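Local coordinates for protein hexokinase (Schistosoma mansoni, PDB 1BDG) that binds glucose and, as other hexokinases do, transfers phosphate from ATP to hexoses to give hexose 6-phosphates, the first step of glycolysis, at residues M37-G40 / S44-E47; Y80-V85 / A124-N129; E114-I119 / A175-T180. All blocks are in the same frame, centred on the assembly; numbering follows the deposited sequence.

Contacts 2 and 3 are buried in the predicted small subdomain and share helix 112-129. Its last turns, at 124-129, lie against strand 80-85 in contact 2; its earlier turns, at 114-119, cross helix 175-180 in contact 3. Their centres are about 15 Å apart, and Y80 and I119 touch between them. Both are apolar, each with a phenylalanine ring that takes an aliphatic carbon over one face. Contact 1 lies apart, its centre about 32 Å from that of contact 3 and about 39 Å from that of contact 2. Partly buried, at the corner between two helices, it depends instead on side-chain hydrogen bonds to helix-end carbonyls.

Contact 1. Residues M37-G40 / S44-E47; sequences MRLG and STNE
L39 and G40, in the last turn of helix 23-41, face T45 and N46 where the chain turns from helix 23-41 into the short, weakly bonded helix 43-46, the CA atoms of G40 and N46 coming within 4.0 Å of each other. The motif is a helix C-terminus whose final carbonyls are taken up by side chains of the short helix that follows. T45 OG1 donates to L39 O over 2.9 Å, lying in the carbonyl plane on a lone pair. With chi1 at 52°, the hydroxyl sits between the backbone N and the carbonyl carbon of its own residue, and this turns it back to the preceding helix. T45 OG1 also accepts a weak bond from Q42 NE2, so the hydroxyl links the corner residue to the helix end. Beside the bond to L39 O, L39 CD2 rests 3.7 Å from T45 OG1 and 3.8 Å from T45 CB; the two side chains cross at about a right angle, giving the polar bond an aliphatic flank. N46 N also comes within 3.5 Å of L39 O, but at too poor an angle for a hydrogen bond, so both bonds across the corner are made by side chains. The carboxy side of the corner is held by K52 NZ, which is hydrogen-bonded to N46 O. N46 also touches L235, and its side chain lies about 9 Å from that of substrate-binding E249. It turns its amide to G40 O: N46 ND2 gives a nearly straight bond (170°) of 2.9 Å to G40 O, meeting a lone pair in the carbonyl plane, with G40 O only 5° out of the N46 amide plane.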
# COMPACT_ATOMS: atom_id res chain seq x y z
N MET A 37 5.91 11.79 12.35
CA MET A 37 5.98 12.52 11.09
C MET A 37 6.67 13.87 11.26
O MET A 37 7.54 14.22 10.45
CB MET A 37 4.58 12.71 10.51
CG MET A 37 3.91 11.45 10.05
SD MET A 37 2.31 11.79 9.34
CE MET A 37 1.86 10.22 8.67
N ARG A 38 6.31 14.64 12.29
CA ARG A 38 6.98 15.93 12.47
C ARG A 38 8.46 15.76 12.81
O ARG A 38 9.27 16.62 12.47
CB ARG A 38 6.26 16.85 13.47
CG ARG A 38 6.20 16.41 14.90
CD ARG A 38 6.48 17.59 15.83
NE ARG A 38 7.86 17.56 16.31
CZ ARG A 38 8.21 17.29 17.57
NH1 ARG A 38 7.27 17.04 18.48
NH2 ARG A 38 9.50 17.32 17.93
N LEU A 39 8.82 14.64 13.42
CA LEU A 39 10.22 14.34 13.72
C LEU A 39 10.96 14.00 12.42
O LEU A 39 12.13 14.36 12.27
CB LEU A 39 10.36 13.14 14.66
CG LEU A 39 10.13 13.27 16.17
CD1 LEU A 39 10.39 11.90 16.80
CD2 LEU A 39 11.04 14.32 16.79
N GLY A 40 10.28 13.32 11.50
CA GLY A 40 10.88 12.93 10.23
C GLY A 40 11.15 14.08 9.27
O GLY A 40 11.97 13.96 8.36
N SER A 44 17.54 17.15 12.37
CA SER A 44 18.16 16.61 13.57
C SER A 44 17.46 15.39 14.14
O SER A 44 17.99 14.74 15.04
CB SER A 44 18.29 17.69 14.64
OG SER A 44 17.10 18.43 14.73
N THR A 45 16.30 15.05 13.59
CA THR A 45 15.53 13.91 14.09
C THR A 45 14.89 13.00 13.05
O THR A 45 13.99 12.24 13.40
CB THR A 45 14.43 14.37 15.06
OG1 THR A 45 13.65 15.40 14.45
CG2 THR A 45 15.01 14.92 16.32
N ASN A 46 15.33 13.06 11.80
CA ASN A 46 14.77 12.17 10.77
C ASN A 46 15.33 10.75 10.91
O ASN A 46 14.59 9.76 10.95
CB ASN A 46 15.08 12.68 9.36
CG ASN A 46 14.80 11.63 8.30
OD1 ASN A 46 15.64 10.76 8.04
ND2 ASN A 46 13.61 11.68 7.68
N GLU A 47 16.66 10.67 11.02
CA GLU A 47 17.39 9.42 11.15
C GLU A 47 17.08 8.65 12.44
O GLU A 47 17.62 7.58 12.66
CB GLU A 47 18.89 9.71 11.05
CG GLU A 47 19.80 8.49 10.94
CD GLU A 47 21.27 8.87 11.04
OE1 GLU A 47 21.75 9.02 12.18
OE2 GLU A 47 21.92 9.05 9.99

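Contact 2. Residues Y80-V85 / A124-N129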
# COMPACT_ATOMS: atom_id res chain seq x y z
N TYR A 80 1.85 -5.35 -12.35
CA TYR A 80 2.67 -4.54 -13.23
C TYR A 80 1.93 -3.96 -14.45
O TYR A 80 1.67 -4.67 -15.43
CB TYR A 80 3.86 -5.40 -13.68
CG TYR A 80 4.78 -4.74 -14.66
CD1 TYR A 80 5.47 -3.60 -14.33
CD2 TYR A 80 4.91 -5.24 -15.95
CE1 TYR A 80 6.26 -2.95 -15.26
CE2 TYR A 80 5.70 -4.61 -16.89
CZ TYR A 80 6.37 -3.46 -16.54
OH TYR A 80 7.15 -2.82 -17.48
N ARG A 81 1.61 -2.68 -14.39
CA ARG A 81 0.93 -2.03 -15.51
C ARG A 81 1.86 -1.20 -16.39
O ARG A 81 2.69 -0.44 -15.90
CB ARG A 81 -0.23 -1.14 -15.07
CG ARG A 81 -1.53 -1.88 -14.78
CD ARG A 81 -2.74 -0.97 -15.06
NE ARG A 81 -2.58 0.37 -14.51
CZ ARG A 81 -3.48 1.35 -14.59
NH1 ARG A 81 -4.63 1.14 -15.23
NH2 ARG A 81 -3.26 2.53 -14.00
N VAL A 82 1.69 -1.37 -17.69
CA VAL A 82 2.46 -0.65 -18.69
C VAL A 82 1.43 0.17 -19.44
O VAL A 82 0.58 -0.38 -20.12
CB VAL A 82 3.15 -1.61 -19.65
CG1 VAL A 82 3.68 -0.84 -20.85
CG2 VAL A 82 4.31 -2.31 -18.92
N LEU A 83 1.50 1.49 -19.29
CA LEU A 83 0.53 2.38 -19.90
C LEU A 83 1.08 3.33 -20.95
O LEU A 83 2.27 3.30 -21.27
CB LEU A 83 -0.22 3.17 -18.82
CG LEU A 83 -0.77 2.39 -17.61
CD1 LEU A 83 0.37 2.00 -16.70
CD2 LEU A 83 -1.78 3.23 -16.84
N SER A 84 0.18 4.12 -21.52
CA SER A 84 0.50 5.09 -22.56
C SER A 84 -0.56 6.14 -22.43
O SER A 84 -1.74 5.85 -22.57
CB SER A 84 0.40 4.46 -23.95
OG SER A 84 0.75 5.42 -24.93
N VAL A 85 -0.14 7.37 -22.18
CA VAL A 85 -1.09 8.43 -21.97
C VAL A 85 -0.90 9.59 -22.94
O VAL A 85 0.23 9.90 -23.36
CB VAL A 85 -1.01 8.97 -20.51
CG1 VAL A 85 -2.28 9.74 -20.17
CG2 VAL A 85 -0.78 7.81 -19.49
N ALA A 124 8.76 -2.94 -24.43
CA ALA A 124 9.07 -3.02 -25.86
C ALA A 124 7.94 -3.71 -26.62
O ALA A 124 7.47 -3.20 -27.65
CB ALA A 124 10.38 -3.75 -26.09
N ASP A 125 7.50 -4.84 -26.08
CA ASP A 125 6.41 -5.62 -26.68
C ASP A 125 5.23 -4.68 -26.93
O ASP A 125 4.77 -4.53 -28.06
CB ASP A 125 6.01 -6.76 -25.73
CG ASP A 125 5.04 -7.74 -26.36
OD1 ASP A 125 5.48 -8.57 -27.21
OD2 ASP A 125 3.84 -7.69 -26.01
N PHE A 126 4.82 -3.97 -25.89
CA PHE A 126 3.72 -3.01 -25.92
C PHE A 126 3.94 -2.01 -27.06
O PHE A 126 3.05 -1.80 -27.89
CB PHE A 126 3.68 -2.29 -24.57
CG PHE A 126 2.55 -1.32 -24.41
CD1 PHE A 126 1.27 -1.76 -24.17
CD2 PHE A 126 2.79 0.05 -24.46
CE1 PHE A 126 0.23 -0.86 -23.98
CE2 PHE A 126 1.76 0.96 -24.27
CZ PHE A 126 0.47 0.51 -24.03
N LEU A 127 5.13 -1.43 -27.13
CA LEU A 127 5.44 -0.46 -28.17
C LEU A 127 5.34 -1.06 -29.56
O LEU A 127 4.82 -0.42 -30.48
CB LEU A 127 6.82 0.15 -27.93
CG LEU A 127 6.88 0.91 -26.59
CD1 LEU A 127 8.29 1.43 -26.34
CD2 LEU A 127 5.89 2.05 -26.61
N GLU A 128 5.82 -2.29 -29.73
CA GLU A 128 5.74 -2.96 -31.04
C GLU A 128 4.28 -3.27 -31.37
O GLU A 128 3.74 -2.75 -32.33
CB GLU A 128 6.59 -4.23 -31.06
N ASN A 129 3.63 -4.06 -30.53
CA ASN A 129 2.23 -4.41 -30.77
C ASN A 129 1.29 -3.22 -31.07
O ASN A 129 0.42 -3.31 -31.94
CB ASN A 129 1.66 -5.22 -29.59
CG ASN A 129 2.23 -6.63 -29.51
OD1 ASN A 129 2.34 -7.32 -30.53
ND2 ASN A 129 2.57 -7.07 -28.31
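Strand 80-87 of the mixed five-stranded sheet in the predicted small subdomain carries helix 112-129 on one face, and F126 of that helix fills the interface with V82 and S84. The axes of the two short segments approach to 9.5 Å, with their N-to-C directions 40° apart. V82 CG1 lies over one face of the F126 ring, a CH-pi contact 4.0 Å from the centroid but displaced toward the rim, with F126 CG and CD2 beneath it. At the ring edge, close to its plane, S84 CB meets F126 CE2 at 3.8 Å; L83 O approaches the same carbon obliquely. The ring thus reaches along the strand from V82 to S84, because its CG is anti to the backbone N (chi1 -177°) and the side chain extends straight out from the helix. V82 is further packed by T122 and L123 one turn back, while M132 and R99 touch F126. On the same helix, D125 OD2 forms a salt bridge with R99 NH1 and a hydrogen bond with Y101 OH, tying the helix to the neighbouring edge strand 95-101. L83 points to the other side of the sheet, near D74 of the predicted ATP site. A five-stranded mixed sheet of strand order 3-2-1-4-5 with helix 112-129 against it is the arrangement of the actin-like ATPase fold, to which hexokinases belong.

Contact 3. Residues E114-I119 / A175-T180; sequences ELFKYI and AELLQT
F116 and I119 on helix 112-129 meet L177 and L178 on helix 174-183, the short segments crossing at -57° with their axes 8.9 Å apart at the closest. The CH-pi part is the most central: L177 CB stands over the middle of the F116 ring, 3.9 Å from its centroid and 10° off the normal, and L177 CD1 leans on the ring rim at F116 CE2. Apolar contacts add to this. L178 CB lies 3.7 Å from F116 CD1, and L178 CD1 sits in the ring plane at its edge, so the two consecutive leucines embrace the ring from its face and its border. With its CG anti to the backbone N (chi1 -172°), L178 brings CD1 round to I119 CG2 as well. Within helix 174-183, T180 OG1 donates to E176 O at 2.6 Å, from above the carbonyl plane, and T180 N reaches the same oxygen from the opposite face. F116 also touches V174 and E181 of that helix. Beneath the crossing, I119 and L178 both rest on L73 of strand 68-75, and I119 lies near L75 of the predicted ATP site, while A175 and Q179 turn to V194 and V192 of strand 189-195, which places the crossed helices on one face of the five-stranded sheet.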
# COMPACT_ATOMS: atom_id res chain seq x y z
N GLU A 114 18.48 -7.89 -14.05
CA GLU A 114 17.56 -8.90 -14.55
C GLU A 114 16.09 -8.44 -14.41
O GLU A 114 15.25 -8.70 -15.30
CB GLU A 114 17.80 -10.23 -13.85
N LEU A 115 15.75 -7.80 -13.29
CA LEU A 115 14.39 -7.30 -13.11
C LEU A 115 14.21 -6.11 -14.06
O LEU A 115 13.32 -6.10 -14.91
CB LEU A 115 14.13 -6.89 -11.65
CG LEU A 115 12.76 -6.34 -11.21
CD1 LEU A 115 11.69 -7.43 -11.30
CD2 LEU A 115 12.86 -5.85 -9.78
N PHE A 116 15.11 -5.14 -13.96
CA PHE A 116 15.03 -3.97 -14.83
C PHE A 116 15.13 -4.28 -16.31
O PHE A 116 14.68 -3.50 -17.17
CB PHE A 116 16.02 -2.91 -14.40
CG PHE A 116 15.51 -2.04 -13.31
CD1 PHE A 116 14.69 -0.96 -13.60
CD2 PHE A 116 15.75 -2.36 -11.98
CE1 PHE A 116 14.12 -0.22 -12.60
CE2 PHE A 116 15.18 -1.61 -10.97
CZ PHE A 116 14.36 -0.54 -11.29
N LYS A 117 15.71 -5.44 -16.61
CA LYS A 117 15.81 -5.89 -17.99
C LYS A 117 14.39 -6.37 -18.36
O LYS A 117 13.84 -5.95 -19.39
CB LYS A 117 16.82 -7.04 -18.13
CG LYS A 117 16.98 -7.51 -19.54
CD LYS A 117 18.11 -8.48 -19.67
CE LYS A 117 18.12 -9.04 -21.07
NZ LYS A 117 19.14 -10.10 -21.23
N TYR A 118 13.79 -7.17 -17.49
CA TYR A 118 12.44 -7.66 -17.75
C TYR A 118 11.51 -6.48 -18.04
O TYR A 118 10.78 -6.47 -19.05
CB TYR A 118 11.93 -8.49 -16.56
CG TYR A 118 10.55 -9.06 -16.80
CD1 TYR A 118 10.39 -10.28 -17.47
CD2 TYR A 118 9.41 -8.34 -16.45
CE1 TYR A 118 9.11 -10.76 -17.79
CE2 TYR A 118 8.16 -8.80 -16.77
CZ TYR A 118 8.01 -10.00 -17.43
OH TYR A 118 6.75 -10.39 -17.76
N ILE A 119 11.57 -5.45 -17.19
CA ILE A 119 10.73 -4.25 -17.37
C ILE A 119 10.82 -3.76 -18.81
O ILE A 119 9.78 -3.64 -19.49
CB ILE A 119 11.14 -3.11 -16.38
CG1 ILE A 119 10.87 -3.52 -14.94
CG2 ILE A 119 10.41 -1.83 -16.71
CD1 ILE A 119 9.45 -3.78 -14.67
N ALA A 175 16.11 5.19 -11.51
CA ALA A 175 15.84 5.82 -12.80
C ALA A 175 16.93 5.49 -13.81
O ALA A 175 16.67 5.32 -15.00
CB ALA A 175 15.72 7.30 -12.64
N GLU A 176 18.16 5.40 -13.33
CA GLU A 176 19.27 5.12 -14.22
C GLU A 176 19.27 3.64 -14.56
O GLU A 176 19.56 3.26 -15.69
CB GLU A 176 20.60 5.55 -13.60
CG GLU A 176 21.76 5.52 -14.60
CD GLU A 176 23.01 6.24 -14.08
OE1 GLU A 176 23.16 6.37 -12.83
OE2 GLU A 176 23.84 6.68 -14.95
N LEU A 177 18.90 2.81 -13.60
CA LEU A 177 18.84 1.38 -13.85
C LEU A 177 17.88 1.18 -15.04
O LEU A 177 18.30 0.69 -16.08
CB LEU A 177 18.36 0.61 -12.61
CG LEU A 177 19.39 0.35 -11.51
CD1 LEU A 177 18.79 -0.46 -10.39
CD2 LEU A 177 20.57 -0.39 -12.10
N LEU A 178 16.65 1.67 -14.92
CA LEU A 178 15.69 1.51 -16.00
C LEU A 178 16.20 2.13 -17.29
O LEU A 178 16.18 1.50 -18.34
CB LEU A 178 14.34 2.15 -15.64
CG LEU A 178 13.26 1.82 -16.68
CD1 LEU A 178 12.93 0.33 -16.65
CD2 LEU A 178 12.03 2.65 -16.42
N GLN A 179 16.67 3.37 -17.20
CA GLN A 179 17.20 4.06 -18.37
C GLN A 179 18.31 3.26 -19.11
O GLN A 179 18.44 3.36 -20.32
CB GLN A 179 17.72 5.43 -17.95
CG GLN A 179 18.11 6.31 -19.11
CD GLN A 179 16.91 6.73 -19.92
OE1 GLN A 179 16.06 7.48 -19.44
NE2 GLN A 179 16.85 6.25 -21.16
N THR A 180 19.09 2.47 -18.38
CA THR A 180 20.16 1.67 -18.97
C THR A 180 19.53 0.56 -19.80
O THR A 180 19.75 0.46 -21.02
CB THR A 180 21.00 1.00 -17.90
OG1 THR A 180 21.44 1.98 -16.96
CG2 THR A 180 22.19 0.29 -18.52